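TSSL1 (Pseudomonas aeruginosa, PDB 4B62) probably anchors the type VI secretion system to the cell wall, its OmpA-like module binding peptidoglycan in the periplasm. Local coordinates at residues H82-R86 with R141-R145; N96-Q101 with E124-D128. All coordinates share one frame. Where two conformers were deposited one is given. Residues are numbered along the deposited sequence.

Contact 1 of 2, residues H82-R86 with R141-R145; sequences HSDNR and RARNR
Residues 82-86 leave strand 77-82 in extended form (His82 -139/146, Ser83 -115/172, Asp84 -85/-164), then bend at Asn85 (-108/23). They run past the last turn of helix 138-144, which is helical through Asn144 and closed by Arg145 N to Arg141 O at 3.0 Å; Arg145 (-71/108) leaves helical geometry. CA-CA distances are 4.3 Å for Ser83-Arg145 and 5.1 Å for Asp84-Arg141.

The charged centre is Asp84, chi1 p, whose OD2 accepts from Arg145 NH1 at 2.9 Å (N-H...O 158°) in a salt bridge; Arg145 is mtm with chi4 -88°, and its NH2 also pairs with Asp45. Asp84 OD1 takes Arg86 N at 2.9 Å, an Asx turn. Asp84 closes the GHSD signature of OmpA-like domains, and Arg141, Asn144 and Arg145 belong to RxxNRR; in relatives the aspartate at the place of Asp84 helps bind peptidoglycan, so Asp84 probably lies at that site.

Close approaches also involve backbone atoms: Arg145 CA gives a CA-H...O contact to His82 O (3.4 Å, 153° at H), and His82 CB lies 3.3 Å from Asn144 O. Asn144 CB packs 3.7 Å from Ser83 O, while its side-chain amide binds Val132, Ala133 and Asn135.

At the exposed end the Arg86 (mmt, chi4 94°) and Arg141 (mtm, chi4 -89°) guanidiniums lie face over face, like charges with Arg86 NH2 3.3 Å from Arg141 NH1; Arg141 NH1 donates to Asn135 O.

Contact 2 of 2, residues N96-Q101 with E124-D128; sequences NWKLSQ and EGRSD
This is a close helix-to-strand packing contact inside the beta-alpha-beta unit of strand 77-82, helix 96-115 and strand 121-125: the first turns of the helix rest on the end of the edge strand and the loop leaving it. Residues 96-101 are helical throughout, with Gln101 N to Trp97 O at 2.9 Å; Glu124 and Gly125 are extended, and Ser127 takes positive phi (44/-131). Nearest CA pairs are Gln101-Gly125 at 3.5 Å and Trp97-Ser127 at 4.2 Å. The first is so short because Gly125 has no side chain: an ideal CB there would lie 2.5 Å from Gln101 N. Asn96 and Leu99-Ser100 fit the NxxLS signature of OmpA-like domains. Ser100, chi1 p, turns OG to donate to Trp97 O (2.7 Å) and accept from Ser127 N (3.0 Å, 146°). Trp97, chi1 t and chi2 80°, brings its ring edge to Ser127 CB, the two CB atoms 3.8 Å apart, and NE1 makes a weak hydrogen bond to Gly125 O at 3.4 Å. One water accepts from Gln101 NE2 (2.6 Å) and Gly125 N (2.9 Å). With one serine hydroxyl both donating and accepting, helix backbone and loop backbone are coupled through a single uncharged atom.

Overall arrangement
The two contacts lie on the same side of the chain's centre, their centres about 10 Å apart, contact 2 nested within the chain loop that contact 1 closes. Both are partly buried. They hold different helices: contact 1 sets the end of helix 138-144 against the loop after strand 77-82, contact 2 the start of helix 96-115 against the exit of strand 121-125. Contact 1 adds a salt bridge and a like-charged arginine pair to its backbone packing; contact 2 has no charged pair across it and relies on a glycine, a hydroxyl and a water. They join directly: Ser83 N lies 2.9 Å from Ser127 O and Asp84 OD1 3.2 Å from Asn96 ND2, both probable hydrogen bonds, so Asp84 serves both.

Contact 1 of 2, residues H82-R86 with R141-R145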
ATOM      1  N   HIS A  82      -7.142  -2.501   1.106  1.00  8.20           N
ATOM      2  CA  HIS A  82      -8.239  -3.123   0.376  1.00  9.18           C
ATOM      3  C   HIS A  82      -8.117  -4.633   0.436  1.00  8.71           C
ATOM      4  O   HIS A  82      -7.002  -5.172   0.463  1.00 10.19           O
ATOM      5  CB  HIS A  82      -8.209  -2.693  -1.087  1.00  9.21           C
ATOM      6  CG  HIS A  82      -8.202  -1.216  -1.249  1.00  8.36           C
ATOM      7  ND1 HIS A  82      -9.350  -0.481  -1.474  1.00  8.50           N
ATOM      8  CD2 HIS A  82      -7.182  -0.328  -1.169  1.00  9.48           C
ATOM      9  CE1 HIS A  82      -9.026   0.795  -1.527  1.00 10.28           C
ATOM     10  NE2 HIS A  82      -7.723   0.920  -1.347  1.00  8.96           N
ATOM     11  N   SER A  83      -9.273  -5.285   0.468  1.00  9.88           N
ATOM     12  CA  SER A  83      -9.386  -6.728   0.437  1.00  9.64           C
ATOM     13  C   SER A  83     -10.074  -7.164  -0.843  1.00 10.29           C
ATOM     14  O   SER A  83     -10.602  -6.339  -1.604  1.00 11.62           O
ATOM     15  CB  SER A  83     -10.207  -7.236   1.624  1.00 10.59           C
ATOM     16  OG  SER A  83     -11.551  -6.780   1.539  1.00 12.08           O
ATOM     17  N   ASP A  84     -10.090  -8.469  -1.058  1.00 11.09           N
ATOM     18  CA  ASP A  84     -11.007  -9.087  -2.007  1.00 10.47           C
ATOM     19  C   ASP A  84     -12.342  -9.318  -1.255  1.00 12.14           C
ATOM     20  O   ASP A  84     -12.536  -8.757  -0.180  1.00 12.30           O
ATOM     21  CB  ASP A  84     -10.391 -10.374  -2.580  1.00 11.13           C
ATOM     22  CG  ASP A  84     -10.031 -11.376  -1.519  1.00 11.56           C
ATOM     23  OD1 ASP A  84     -10.629 -11.337  -0.419  1.00 12.54           O
ATOM     24  OD2 ASP A  84      -9.136 -12.205  -1.805  1.00 12.76           O
ATOM     25  N   ASN A  85     -13.233 -10.144  -1.792  1.00 13.04           N
ATOM     26  CA  ASN A  85     -14.496 -10.472  -1.111  1.00 15.69           C
ATOM     27  C   ASN A  85     -14.535 -11.905  -0.556  1.00 15.87           C
ATOM     28  O   ASN A  85     -15.618 -12.463  -0.318  1.00 19.48           O
ATOM     29  CB  ASN A  85     -15.678 -10.227  -2.048  1.00 15.92           C
ATOM     30  CG  ASN A  85     -15.734 -11.222  -3.184  1.00 18.53           C
ATOM     31  OD1 ASN A  85     -14.793 -11.984  -3.406  1.00 17.65           O
ATOM     32  ND2 ASN A  85     -16.849 -11.231  -3.903  1.00 26.08           N
ATOM     33  N   ARG A  86     -13.352 -12.465  -0.318  1.00 15.54           N
ATOM     34  CA  ARG A  86     -13.180 -13.857   0.114  1.00 19.15           C
ATOM     35  C   ARG A  86     -12.319 -13.881   1.367  1.00 19.84           C
ATOM     36  O   ARG A  86     -11.130 -14.186   1.301  1.00 23.88           O
ATOM     37  CB  ARG A  86     -12.492 -14.697  -0.962  1.00 22.43           C
ATOM     38  CG  ARG A  86     -13.046 -14.546  -2.358  1.00 33.01           C
ATOM     39  CD  ARG A  86     -14.498 -14.950  -2.507  1.00 39.94           C
ATOM     40  NE  ARG A  86     -14.925 -14.794  -3.902  1.00 41.97           N
ATOM     41  CZ  ARG A  86     -14.918 -15.753  -4.829  1.00 45.99           C
ATOM     42  NH1 ARG A  86     -14.507 -16.991  -4.549  1.00 49.99           N
ATOM     43  NH2 ARG A  86     -15.332 -15.471  -6.061  1.00 55.86           N
ATOM     44  N   ARG A 141      -8.765 -11.340  -7.539  1.00  9.07           N
ATOM     45  CA  ARG A 141      -8.746 -11.151  -6.095  1.00  8.93           C
ATOM     46  C   ARG A 141      -7.382 -10.659  -5.610  1.00  8.14           C
ATOM     47  O   ARG A 141      -7.302  -9.810  -4.718  1.00  9.06           O
ATOM     48  CB  ARG A 141      -9.187 -12.434  -5.376  1.00  8.54           C
ATOM     49  CG  ARG A 141     -10.658 -12.761  -5.618  1.00  9.62           C
ATOM     50  CD  ARG A 141     -11.144 -13.913  -4.785  1.00 10.58           C
ATOM     51  NE  ARG A 141     -10.549 -15.206  -5.116  1.00 11.61           N
ATOM     52  CZ  ARG A 141     -11.019 -16.059  -6.025  1.00 13.71           C
ATOM     53  NH1 ARG A 141     -12.084 -15.756  -6.763  1.00 15.07           N
ATOM     54  NH2 ARG A 141     -10.416 -17.240  -6.193  1.00 15.12           N
ATOM     55  N   ALA A 142      -6.307 -11.217  -6.181  1.00  9.06           N
ATOM     56  CA  ALA A 142      -4.962 -10.821  -5.805  1.00  9.46           C
ATOM     57  C   ALA A 142      -4.663  -9.369  -6.163  1.00  9.29           C
ATOM     58  O   ALA A 142      -3.892  -8.720  -5.477  1.00 11.31           O
ATOM     59  CB  ALA A 142      -3.932 -11.758  -6.422  1.00 11.01           C
ATOM     60  N   ARG A 143      -5.273  -8.856  -7.237  1.00  9.29           N
ATOM     61  CA  ARG A 143      -5.140  -7.433  -7.577  1.00 10.20           C
ATOM     62  C   ARG A 143      -5.953  -6.542  -6.611  1.00  9.69           C
ATOM     63  O   ARG A 143      -5.545  -5.412  -6.309  1.00 11.73           O
ATOM     64  CB  ARG A 143      -5.564  -7.166  -9.025  1.00 11.84           C
ATOM     65  CG  ARG A 143      -4.531  -7.674 -10.003  1.00 14.53           C
ATOM     66  CD  ARG A 143      -4.751  -7.255 -11.429  1.00 19.34           C
ATOM     67  NE  ARG A 143      -5.743  -8.096 -12.072  1.00 19.70           N
ATOM     68  CZ  ARG A 143      -6.807  -7.650 -12.744  0.39 18.42           C
ATOM     69  NH1 ARG A 143      -7.032  -6.347 -12.882  0.86 23.03           N
ATOM     70  NH2 ARG A 143      -7.657  -8.520 -13.288  1.00 20.02           N
ATOM     71  N   ASN A 144      -7.088  -7.038  -6.121  1.00  8.89           N
ATOM     72  CA  ASN A 144      -7.916  -6.242  -5.200  1.00  9.28           C
ATOM     73  C   ASN A 144      -7.310  -6.111  -3.814  1.00  9.05           C
ATOM     74  O   ASN A 144      -7.400  -5.048  -3.193  1.00 10.17           O
ATOM     75  CB  ASN A 144      -9.329  -6.790  -5.092  1.00  9.95           C
ATOM     76  CG  ASN A 144     -10.160  -6.467  -6.321  1.00  8.31           C
ATOM     77  OD1 ASN A 144      -9.902  -5.480  -6.988  1.00  9.47           O
ATOM     78  ND2 ASN A 144     -11.144  -7.311  -6.630  1.00  9.94           N
ATOM     79  N   ARG A 145      -6.675  -7.188  -3.340  1.00  8.61           N
ATOM     80  CA  ARG A 145      -5.951  -7.157  -2.067  1.00  8.84           C
ATOM     81  C   ARG A 145      -4.702  -6.312  -2.272  1.00  8.64           C
ATOM     82  O   ARG A 145      -3.769  -6.727  -2.960  1.00  9.52           O
ATOM     83  CB  ARG A 145      -5.544  -8.567  -1.605  1.00  9.41           C
ATOM     84  CG  ARG A 145      -6.671  -9.550  -1.402  1.00  9.68           C
ATOM     85  CD  ARG A 145      -6.228 -10.818  -0.712  1.00 10.56           C
ATOM     86  NE  ARG A 145      -5.142 -11.510  -1.394  1.00 11.27           N
ATOM     87  CZ  ARG A 145      -5.289 -12.416  -2.354  1.00 11.81           C
ATOM     88  NH1 ARG A 145      -6.481 -12.765  -2.795  1.00 12.59           N
ATOM     89  NH2 ARG A 145      -4.209 -12.973  -2.884  1.00 12.71           N
TER

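Contact 2 of 2, residues N96-Q101 with E124-D128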
ATOM      1  N   ASN A  96     -12.357  -9.268   6.576  1.00 11.81           N
ATOM      2  CA  ASN A  96     -11.584  -8.606   5.545  1.00 12.77           C
ATOM      3  C   ASN A  96     -11.444  -7.110   5.839  1.00 11.48           C
ATOM      4  O   ASN A  96     -10.416  -6.520   5.536  1.00 12.67           O
ATOM      5  CB  ASN A  96     -12.204  -8.835   4.159  1.00 14.15           C
ATOM      6  CG  ASN A  96     -11.414  -9.819   3.301  1.00 15.45           C
ATOM      7  OD1 ASN A  96     -10.241 -10.098   3.555  1.00 16.39           O
ATOM      8  ND2 ASN A  96     -12.052 -10.323   2.246  1.00 16.91           N
ATOM      9  N   TRP A  97     -12.469  -6.494   6.432  1.00 11.12           N
ATOM     10  CA  TRP A  97     -12.355  -5.099   6.825  1.00 11.15           C
ATOM     11  C   TRP A  97     -11.179  -4.895   7.777  1.00 10.15           C
ATOM     12  O   TRP A  97     -10.319  -4.042   7.545  1.00 11.11           O
ATOM     13  CB  TRP A  97     -13.648  -4.541   7.452  1.00 12.83           C
ATOM     14  CG  TRP A  97     -13.389  -3.180   7.902  1.00 11.92           C
ATOM     15  CD1 TRP A  97     -13.365  -2.048   7.122  1.00 15.12           C
ATOM     16  CD2 TRP A  97     -12.976  -2.773   9.207  1.00 11.52           C
ATOM     17  NE1 TRP A  97     -12.974  -0.977   7.866  1.00 13.95           N
ATOM     18  CE2 TRP A  97     -12.757  -1.382   9.155  1.00 12.93           C
ATOM     19  CE3 TRP A  97     -12.822  -3.437  10.434  1.00 13.34           C
ATOM     20  CZ2 TRP A  97     -12.353  -0.645  10.271  1.00 14.73           C
ATOM     21  CZ3 TRP A  97     -12.426  -2.694  11.544  1.00 14.08           C
ATOM     22  CH2 TRP A  97     -12.195  -1.317  11.450  1.00 15.58           C
ATOM     23  N   LYS A  98     -11.113  -5.719   8.819  1.00 10.68           N
ATOM     24  CA  LYS A  98     -10.068  -5.530   9.805  1.00 10.59           C
ATOM     25  C   LYS A  98      -8.699  -5.786   9.204  1.00 10.55           C
ATOM     26  O   LYS A  98      -7.752  -5.045   9.480  1.00 10.58           O
ATOM     27  CB  LYS A  98     -10.294  -6.400  11.034  1.00 12.27           C
ATOM     28  CG  LYS A  98      -9.327  -6.066  12.165  1.00 14.49           C
ATOM     29  CD  LYS A  98      -9.602  -4.694  12.765  1.00 18.30           C
ATOM     30  CE  LYS A  98      -8.475  -4.166  13.642  1.00 23.15           C
ATOM     31  NZ  LYS A  98      -8.374  -4.940  14.901  1.00 23.68           N
ATOM     32  N   LEU A  99      -8.585  -6.813   8.364  1.00 10.45           N
ATOM     33  CA  LEU A  99      -7.312  -7.056   7.697  1.00 10.44           C
ATOM     34  C   LEU A  99      -6.897  -5.858   6.826  1.00  9.71           C
ATOM     35  O   LEU A  99      -5.723  -5.454   6.827  1.00 10.59           O
ATOM     36  CB  LEU A  99      -7.374  -8.332   6.862  1.00 11.43           C
ATOM     37  CG  LEU A  99      -6.059  -8.749   6.204  1.00 12.29           C
ATOM     38  CD1 LEU A  99      -4.980  -9.062   7.235  1.00 13.27           C
ATOM     39  CD2 LEU A  99      -6.319  -9.918   5.253  1.00 14.15           C
ATOM     40  N   SER A 100      -7.859  -5.279   6.098  1.00  9.94           N
ATOM     41  CA  SER A 100      -7.554  -4.162   5.210  1.00 10.06           C
ATOM     42  C   SER A 100      -7.086  -2.938   6.022  1.00  9.42           C
ATOM     43  O   SER A 100      -6.171  -2.225   5.613  1.00  9.74           O
ATOM     44  CB  SER A 100      -8.768  -3.832   4.332  1.00 10.30           C
ATOM     45  OG  SER A 100      -9.805  -3.126   5.006  1.00 11.02           O
ATOM     46  N   GLN A 101      -7.716  -2.712   7.171  1.00  9.23           N
ATOM     47  CA  GLN A 101      -7.314  -1.615   8.036  1.00  9.86           C
ATOM     48  C   GLN A 101      -5.923  -1.840   8.610  1.00  9.27           C
ATOM     49  O   GLN A 101      -5.081  -0.934   8.639  1.00 10.32           O
ATOM     50  CB  GLN A 101      -8.335  -1.406   9.168  1.00  9.98           C
ATOM     51  CG  GLN A 101      -7.946  -0.326  10.154  1.00 11.09           C
ATOM     52  CD  GLN A 101      -8.951  -0.120  11.248  0.10  9.77           C
ATOM     53  OE1 GLN A 101      -8.929  -0.815  12.260  0.10  8.29           O
ATOM     54  NE2 GLN A 101      -9.822   0.861  11.068  0.10  6.79           N
ATOM     55  N   GLU A 124      -6.439   4.086   6.229  1.00 10.04           N
ATOM     56  CA  GLU A 124      -7.846   3.696   6.282  0.53 10.48           C
ATOM     57  C   GLU A 124      -8.052   2.364   5.578  1.00 10.30           C
ATOM     58  O   GLU A 124      -7.548   2.123   4.497  1.00 11.01           O
ATOM     59  CB  GLU A 124      -8.745   4.765   5.654  0.53 11.85           C
ATOM     60  CG  GLU A 124     -10.247   4.491   5.777  0.53 12.58           C
ATOM     61  CD  GLU A 124     -11.091   5.272   4.768  0.53 14.59           C
ATOM     62  OE1 GLU A 124     -10.589   6.222   4.152  0.53 17.18           O
ATOM     63  OE2 GLU A 124     -12.248   4.893   4.538  0.53 17.25           O
ATOM     64  N   GLY A 125      -8.785   1.490   6.248  1.00 10.85           N
ATOM     65  CA  GLY A 125      -9.212   0.231   5.674  1.00 10.14           C
ATOM     66  C   GLY A 125     -10.535   0.415   4.962  1.00 10.30           C
ATOM     67  O   GLY A 125     -11.493   0.976   5.518  1.00 12.76           O
ATOM     68  N   ARG A 126     -10.583  -0.061   3.725  1.00 10.08           N
ATOM     69  CA  ARG A 126     -11.763   0.081   2.873  1.00 11.07           C
ATOM     70  C   ARG A 126     -12.380  -1.237   2.458  1.00 10.22           C
ATOM     71  O   ARG A 126     -13.258  -1.280   1.583  1.00 11.50           O
ATOM     72  CB  ARG A 126     -11.408   0.942   1.679  1.00 11.61           C
ATOM     73  CG  ARG A 126     -11.017   2.314   2.167  1.00 13.38           C
ATOM     74  CD  ARG A 126     -11.067   3.318   1.077  1.00 13.42           C
ATOM     75  NE  ARG A 126     -10.758   4.645   1.593  1.00 11.88           N
ATOM     76  CZ  ARG A 126     -10.460   5.674   0.815  1.00 12.57           C
ATOM     77  NH1 ARG A 126     -10.407   5.500  -0.496  1.00 12.37           N
ATOM     78  NH2 ARG A 126     -10.192   6.860   1.345  1.00 13.13           N
ATOM     79  N   SER A 127     -11.905  -2.320   3.087  1.00 10.31           N
ATOM     80  CA  SER A 127     -12.400  -3.692   2.837  0.63 10.59           C
ATOM     81  C   SER A 127     -12.575  -3.935   1.354  1.00 10.53           C
ATOM     82  O   SER A 127     -11.634  -3.670   0.602  1.00 10.48           O
ATOM     83  CB  SER A 127     -13.640  -4.102   3.680  0.63  9.23           C
ATOM     84  OG  SER A 127     -14.848  -3.486   3.277  0.63 10.47           O
ATOM     85  N   ASP A 128     -13.720  -4.466   0.922  1.00 10.18           N
ATOM     86  CA  ASP A 128     -13.944  -4.850  -0.480  1.00 11.33           C
ATOM     87  C   ASP A 128     -14.762  -3.828  -1.271  1.00 11.83           C
ATOM     88  O   ASP A 128     -15.290  -4.132  -2.340  1.00 12.58           O
ATOM     89  CB  ASP A 128     -14.613  -6.228  -0.544  1.00 13.60           C
ATOM     90  CG  ASP A 128     -16.012  -6.238   0.043  1.00 16.15           C
ATOM     91  OD1 ASP A 128     -16.406  -5.268   0.709  1.00 16.73           O
ATOM     92  OD2 ASP A 128     -16.731  -7.236  -0.171  1.00 24.71           O
TER
HETATM   93  O   HOH W   1      -9.880   2.196   8.822  1.00 19.67           O